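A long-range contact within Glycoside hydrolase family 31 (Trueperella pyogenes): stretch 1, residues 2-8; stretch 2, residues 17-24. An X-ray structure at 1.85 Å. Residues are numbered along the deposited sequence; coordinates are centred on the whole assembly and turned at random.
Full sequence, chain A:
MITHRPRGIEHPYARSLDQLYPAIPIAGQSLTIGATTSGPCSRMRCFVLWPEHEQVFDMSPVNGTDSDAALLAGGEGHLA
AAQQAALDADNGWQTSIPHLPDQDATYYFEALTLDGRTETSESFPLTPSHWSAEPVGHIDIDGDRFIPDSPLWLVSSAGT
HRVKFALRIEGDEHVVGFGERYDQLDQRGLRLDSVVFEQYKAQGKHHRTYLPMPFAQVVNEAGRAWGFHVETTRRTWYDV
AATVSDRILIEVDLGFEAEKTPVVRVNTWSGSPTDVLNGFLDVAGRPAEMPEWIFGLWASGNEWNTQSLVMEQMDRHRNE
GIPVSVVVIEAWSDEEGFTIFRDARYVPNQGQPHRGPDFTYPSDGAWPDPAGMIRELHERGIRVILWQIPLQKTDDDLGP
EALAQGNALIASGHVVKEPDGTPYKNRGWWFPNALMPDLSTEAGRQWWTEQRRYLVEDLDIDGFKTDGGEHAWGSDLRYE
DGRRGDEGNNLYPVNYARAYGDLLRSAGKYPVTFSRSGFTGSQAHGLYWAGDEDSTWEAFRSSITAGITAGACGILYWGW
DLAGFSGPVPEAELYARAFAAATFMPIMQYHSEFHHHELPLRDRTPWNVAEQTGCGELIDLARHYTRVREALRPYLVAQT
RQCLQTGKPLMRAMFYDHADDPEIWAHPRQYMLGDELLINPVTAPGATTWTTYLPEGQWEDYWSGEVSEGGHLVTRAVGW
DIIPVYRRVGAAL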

ATOM      1  N   ILE A   2     -33.605  11.826   5.084  1.00 34.96           N
ATOM      2  CA  ILE A   2     -32.870  12.035   3.833  1.00 31.76           C
ATOM      3  C   ILE A   2     -31.400  12.243   4.172  1.00 31.07           C
ATOM      4  O   ILE A   2     -31.072  13.016   5.079  1.00 31.32           O
ATOM      5  N   THR A   3     -30.522  11.534   3.463  1.00 30.41           N
ATOM      6  CA  THR A   3     -29.086  11.713   3.607  1.00 29.73           C
ATOM      7  C   THR A   3     -28.491  12.288   2.323  1.00 28.00           C
ATOM      8  O   THR A   3     -28.676  11.747   1.230  1.00 27.55           O
ATOM      9  N   HIS A   4     -27.784  13.394   2.478  1.00 27.47           N
ATOM     10  CA  HIS A   4     -26.965  13.944   1.419  1.00 26.49           C
ATOM     11  C   HIS A   4     -25.654  14.390   2.035  1.00 27.03           C
ATOM     12  O   HIS A   4     -25.649  15.132   2.998  1.00 26.44           O
ATOM     13  N   ARG A   5     -24.552  13.880   1.491  1.00 27.31           N
ATOM     14  CA  ARG A   5     -23.202  14.304   1.870  1.00 28.13           C
ATOM     15  C   ARG A   5     -22.533  14.728   0.575  1.00 27.19           C
ATOM     16  O   ARG A   5     -22.298  13.887  -0.280  1.00 26.30           O
ATOM     17  N   PRO A   6     -22.234  16.023   0.407  1.00 28.02           N
ATOM     18  CA  PRO A   6     -21.698  16.512  -0.867  1.00 27.70           C
ATOM     19  C   PRO A   6     -20.506  15.710  -1.421  1.00 27.01           C
ATOM     20  O   PRO A   6     -20.394  15.534  -2.620  1.00 26.52           O
ATOM     21  N   ARG A   7     -19.631  15.238  -0.544  1.00 27.52           N
ATOM     22  CA  ARG A   7     -18.464  14.446  -0.970  1.00 27.80           C
ATOM     23  C   ARG A   7     -18.667  12.941  -0.878  1.00 25.92           C
ATOM     24  O   ARG A   7     -17.798  12.177  -1.303  1.00 24.88           O
ATOM     25  N   GLY A   8     -19.800  12.511  -0.327  1.00 24.71           N
ATOM     26  CA  GLY A   8     -20.136  11.109  -0.240  1.00 24.14           C
ATOM     27  C   GLY A   8     -19.315  10.344   0.783  1.00 24.35           C
ATOM     28  O   GLY A   8     -18.869  10.894   1.787  1.00 24.40           O
ATOM     29  N   LEU A  17     -24.245   6.984  -3.448  1.00 27.32           N
ATOM     30  CA  LEU A  17     -25.520   7.448  -3.998  1.00 28.73           C
ATOM     31  C   LEU A  17     -26.034   8.772  -3.414  1.00 27.84           C
ATOM     32  O   LEU A  17     -27.068   9.282  -3.861  1.00 29.27           O
ATOM     33  N   ASP A  18     -25.334   9.320  -2.430  1.00 26.79           N
ATOM     34  CA  ASP A  18     -25.810  10.468  -1.647  1.00 27.14           C
ATOM     35  C   ASP A  18     -24.961  11.747  -1.843  1.00 25.98           C
ATOM     36  O   ASP A  18     -24.964  12.621  -0.977  1.00 26.13           O
ATOM     37  N   GLN A  19     -24.251  11.859  -2.972  1.00 25.10           N
ATOM     38  CA  GLN A  19     -23.265  12.926  -3.168  1.00 24.49           C
ATOM     39  C   GLN A  19     -23.486  13.769  -4.415  1.00 24.42           C
ATOM     40  O   GLN A  19     -24.344  13.466  -5.236  1.00 25.17           O
ATOM     41  N   LEU A  20     -22.707  14.847  -4.506  1.00 25.36           N
ATOM     42  CA  LEU A  20     -22.513  15.566  -5.752  1.00 26.00           C
ATOM     43  C   LEU A  20     -21.412  14.915  -6.602  1.00 27.24           C
ATOM     44  O   LEU A  20     -20.415  14.441  -6.055  1.00 28.01           O
ATOM     45  N   TYR A  21     -21.591  14.927  -7.918  1.00 28.19           N
ATOM     46  CA  TYR A  21     -20.546  14.497  -8.867  1.00 30.86           C
ATOM     47  C   TYR A  21     -20.473  15.463 -10.062  1.00 31.48           C
ATOM     48  O   TYR A  21     -21.435  15.539 -10.832  1.00 31.76           O
ATOM     49  N   PRO A  22     -19.374  16.207 -10.238  1.00 32.34           N
ATOM     50  CA  PRO A  22     -18.185  16.178  -9.383  1.00 32.43           C
ATOM     51  C   PRO A  22     -18.427  16.731  -7.981  1.00 31.00           C
ATOM     52  O   PRO A  22     -19.327  17.542  -7.778  1.00 29.41           O
ATOM     53  N   ALA A  23     -17.624  16.264  -7.029  1.00 31.36           N
ATOM     54  CA  ALA A  23     -17.805  16.618  -5.617  1.00 31.14           C
ATOM     55  C   ALA A  23     -17.528  18.092  -5.378  1.00 31.01           C
ATOM     56  O   ALA A  23     -18.113  18.655  -4.475  1.00 30.86           O
ATOM     57  N   ILE A  24     -16.610  18.668  -6.163  1.00 31.36           N
ATOM     58  CA  ILE A  24     -16.371  20.126  -6.253  1.00 31.14           C
ATOM     59  C   ILE A  24     -16.993  20.575  -7.591  1.00 30.62           C
ATOM     60  O   ILE A  24     -16.390  20.368  -8.657  1.00 29.98           O
TER

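This is a small, mainly polar contact, in which Asp-18 is held by Arg-5 and two backbone hydrogen bonds tie the stretches together. Asp-18 has the largest covered area. Its CB points sideways, but the p rotamer brings the carboxylate closer to stretch 1. Arg-5 also leaves its backbone sideways, with chi1 m, chi2 t and chi3 m. Its NE forms a salt bridge with Asp-18 OD2 at 2.9 Å, and Arg-5 NH2 donates to Asp-18 OD2 at 3.1 Å. The carboxylate oxygen thus lies at the edge of the guanidinium. The same pair is joined through the main chain, with Arg-5 N donating to Asp-18 O at 2.8 Å. Thr-3, rotamer m, sets CG2 3.7 Å from Asp-18 OD2.

His-4 is t at chi1. Its CB points away overall, yet the ring end comes nearer, and His-4 CE1 meets Leu-20 CD2 at 4.0 Å, near the ring plane. Leu-20 is m, t. Its CD1 packs loosely on Pro-6 CB at 4.4 Å, while Leu-20 N donates to Pro-6 O at 3.1 Å.

Ala-23 points toward stretch 1, and its CB lies 4.2 Å from Arg-7 CG. Gln-19 is p, t, and leaves its backbone sideways. Its CB lies 3.5 Å from Pro-6 O, and Gln-19 NE2 donates to Leu-20 O at 3.0 Å, a bond within stretch 2. Gly-8 has positive phi, and a CB there would clash with Gln-19 OE1.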

ATOM      1  CB  ILE A   2     -33.397  13.272   3.071  1.00 30.00           C
ATOM      2  CG1 ILE A   2     -34.890  13.102   2.736  1.00 29.93           C
ATOM      3  CG2 ILE A   2     -32.571  13.512   1.810  1.00 29.19           C
ATOM      4  CD1 ILE A   2     -35.546  14.349   2.142  1.00 29.68           C
ATOM      5  CB  THR A   3     -28.397  10.373   3.952  1.00 30.68           C
ATOM      6  OG1 THR A   3     -28.943   9.876   5.171  1.00 32.70           O
ATOM      7  CG2 THR A   3     -26.885  10.533   4.128  1.00 30.81           C
ATOM      8  CB  HIS A   4     -27.648  15.121   0.744  1.00 26.20           C
ATOM      9  CG  HIS A   4     -26.794  15.803  -0.276  1.00 25.73           C
ATOM     10  ND1 HIS A   4     -26.591  15.288  -1.535  1.00 25.21           N
ATOM     11  CD2 HIS A   4     -26.072  16.945  -0.214  1.00 26.32           C
ATOM     12  CE1 HIS A   4     -25.809  16.102  -2.219  1.00 25.62           C
ATOM     13  NE2 HIS A   4     -25.480  17.115  -1.439  1.00 26.60           N
ATOM     14  CB  ARG A   5     -22.412  13.133   2.452  1.00 29.47           C
ATOM     15  CG  ARG A   5     -22.893  12.618   3.804  1.00 31.69           C
ATOM     16  CD  ARG A   5     -22.032  11.441   4.264  1.00 32.71           C
ATOM     17  NE  ARG A   5     -22.216  10.262   3.415  1.00 32.42           N
ATOM     18  CZ  ARG A   5     -21.635   9.075   3.606  1.00 34.21           C
ATOM     19  NH1 ARG A   5     -20.804   8.872   4.624  1.00 35.30           N
ATOM     20  NH2 ARG A   5     -21.897   8.073   2.768  1.00 34.25           N
ATOM     21  CB  PRO A   6     -21.247  17.933  -0.515  1.00 29.53           C
ATOM     22  CG  PRO A   6     -22.153  18.352   0.573  1.00 30.39           C
ATOM     23  CD  PRO A   6     -22.368  17.121   1.394  1.00 29.42           C
ATOM     24  CB  ARG A   7     -17.228  14.859  -0.180  1.00 29.94           C
ATOM     25  CG  ARG A   7     -16.707  16.249  -0.520  1.00 33.47           C
ATOM     26  CD  ARG A   7     -15.582  16.660   0.427  1.00 36.66           C
ATOM     27  NE  ARG A   7     -16.157  17.438   1.516  1.00 42.89           N
ATOM     28  CZ  ARG A   7     -16.394  17.034   2.764  1.00 45.09           C
ATOM     29  NH1 ARG A   7     -16.078  15.818   3.181  1.00 46.43           N
ATOM     30  NH2 ARG A   7     -16.951  17.882   3.615  1.00 47.08           N
ATOM     31  CB  LEU A  17     -26.586   6.359  -3.798  1.00 30.63           C
ATOM     32  CG  LEU A  17     -26.346   5.072  -4.575  1.00 33.56           C
ATOM     33  CD1 LEU A  17     -27.338   3.997  -4.152  1.00 36.20           C
ATOM     34  CD2 LEU A  17     -26.434   5.315  -6.075  1.00 35.00           C
ATOM     35  CB  ASP A  18     -25.827  10.072  -0.153  1.00 28.38           C
ATOM     36  CG  ASP A  18     -24.442   9.712   0.379  1.00 29.94           C
ATOM     37  OD1 ASP A  18     -23.479   9.615  -0.428  1.00 30.46           O
ATOM     38  OD2 ASP A  18     -24.318   9.529   1.608  1.00 32.41           O
ATOM     39  CB  GLN A  19     -21.844  12.367  -3.166  1.00 23.72           C
ATOM     40  CG  GLN A  19     -21.466  11.492  -4.348  1.00 24.16           C
ATOM     41  CD  GLN A  19     -19.988  11.146  -4.302  1.00 23.94           C
ATOM     42  OE1 GLN A  19     -19.577  10.138  -3.703  1.00 23.50           O
ATOM     43  NE2 GLN A  19     -19.176  12.028  -4.858  1.00 24.49           N
ATOM     44  CB  LEU A  20     -22.102  17.000  -5.470  1.00 26.26           C
ATOM     45  CG  LEU A  20     -23.091  17.875  -4.712  1.00 26.12           C
ATOM     46  CD1 LEU A  20     -22.495  19.265  -4.530  1.00 26.74           C
ATOM     47  CD2 LEU A  20     -24.405  17.938  -5.458  1.00 26.87           C
ATOM     48  CB  TYR A  21     -20.771  13.073  -9.376  1.00 32.87           C
ATOM     49  CG  TYR A  21     -19.585  12.626 -10.214  1.00 36.21           C
ATOM     50  CD1 TYR A  21     -18.341  12.406  -9.615  1.00 37.62           C
ATOM     51  CD2 TYR A  21     -19.671  12.523 -11.607  1.00 38.71           C
ATOM     52  CE1 TYR A  21     -17.229  12.034 -10.366  1.00 40.30           C
ATOM     53  CE2 TYR A  21     -18.556  12.148 -12.368  1.00 41.58           C
ATOM     54  CZ  TYR A  21     -17.344  11.904 -11.734  1.00 42.02           C
ATOM     55  OH  TYR A  21     -16.231  11.534 -12.456  1.00 46.49           O
ATOM     56  CB  PRO A  22     -17.174  17.047 -10.145  1.00 33.74           C
ATOM     57  CG  PRO A  22     -17.980  17.884 -11.072  1.00 33.74           C
ATOM     58  CD  PRO A  22     -19.186  17.070 -11.420  1.00 33.88           C
ATOM     59  CB  ALA A  23     -16.915  15.768  -4.715  1.00 31.76           C
ATOM     60  CB  ILE A  24     -14.852  20.463  -6.224  1.00 32.50           C
ATOM     61  CG1 ILE A  24     -14.189  19.962  -4.925  1.00 33.83           C
ATOM     62  CG2 ILE A  24     -14.602  21.960  -6.436  1.00 32.93           C
ATOM     63  CD1 ILE A  24     -14.745  20.564  -3.644  1.00 33.95           C
TER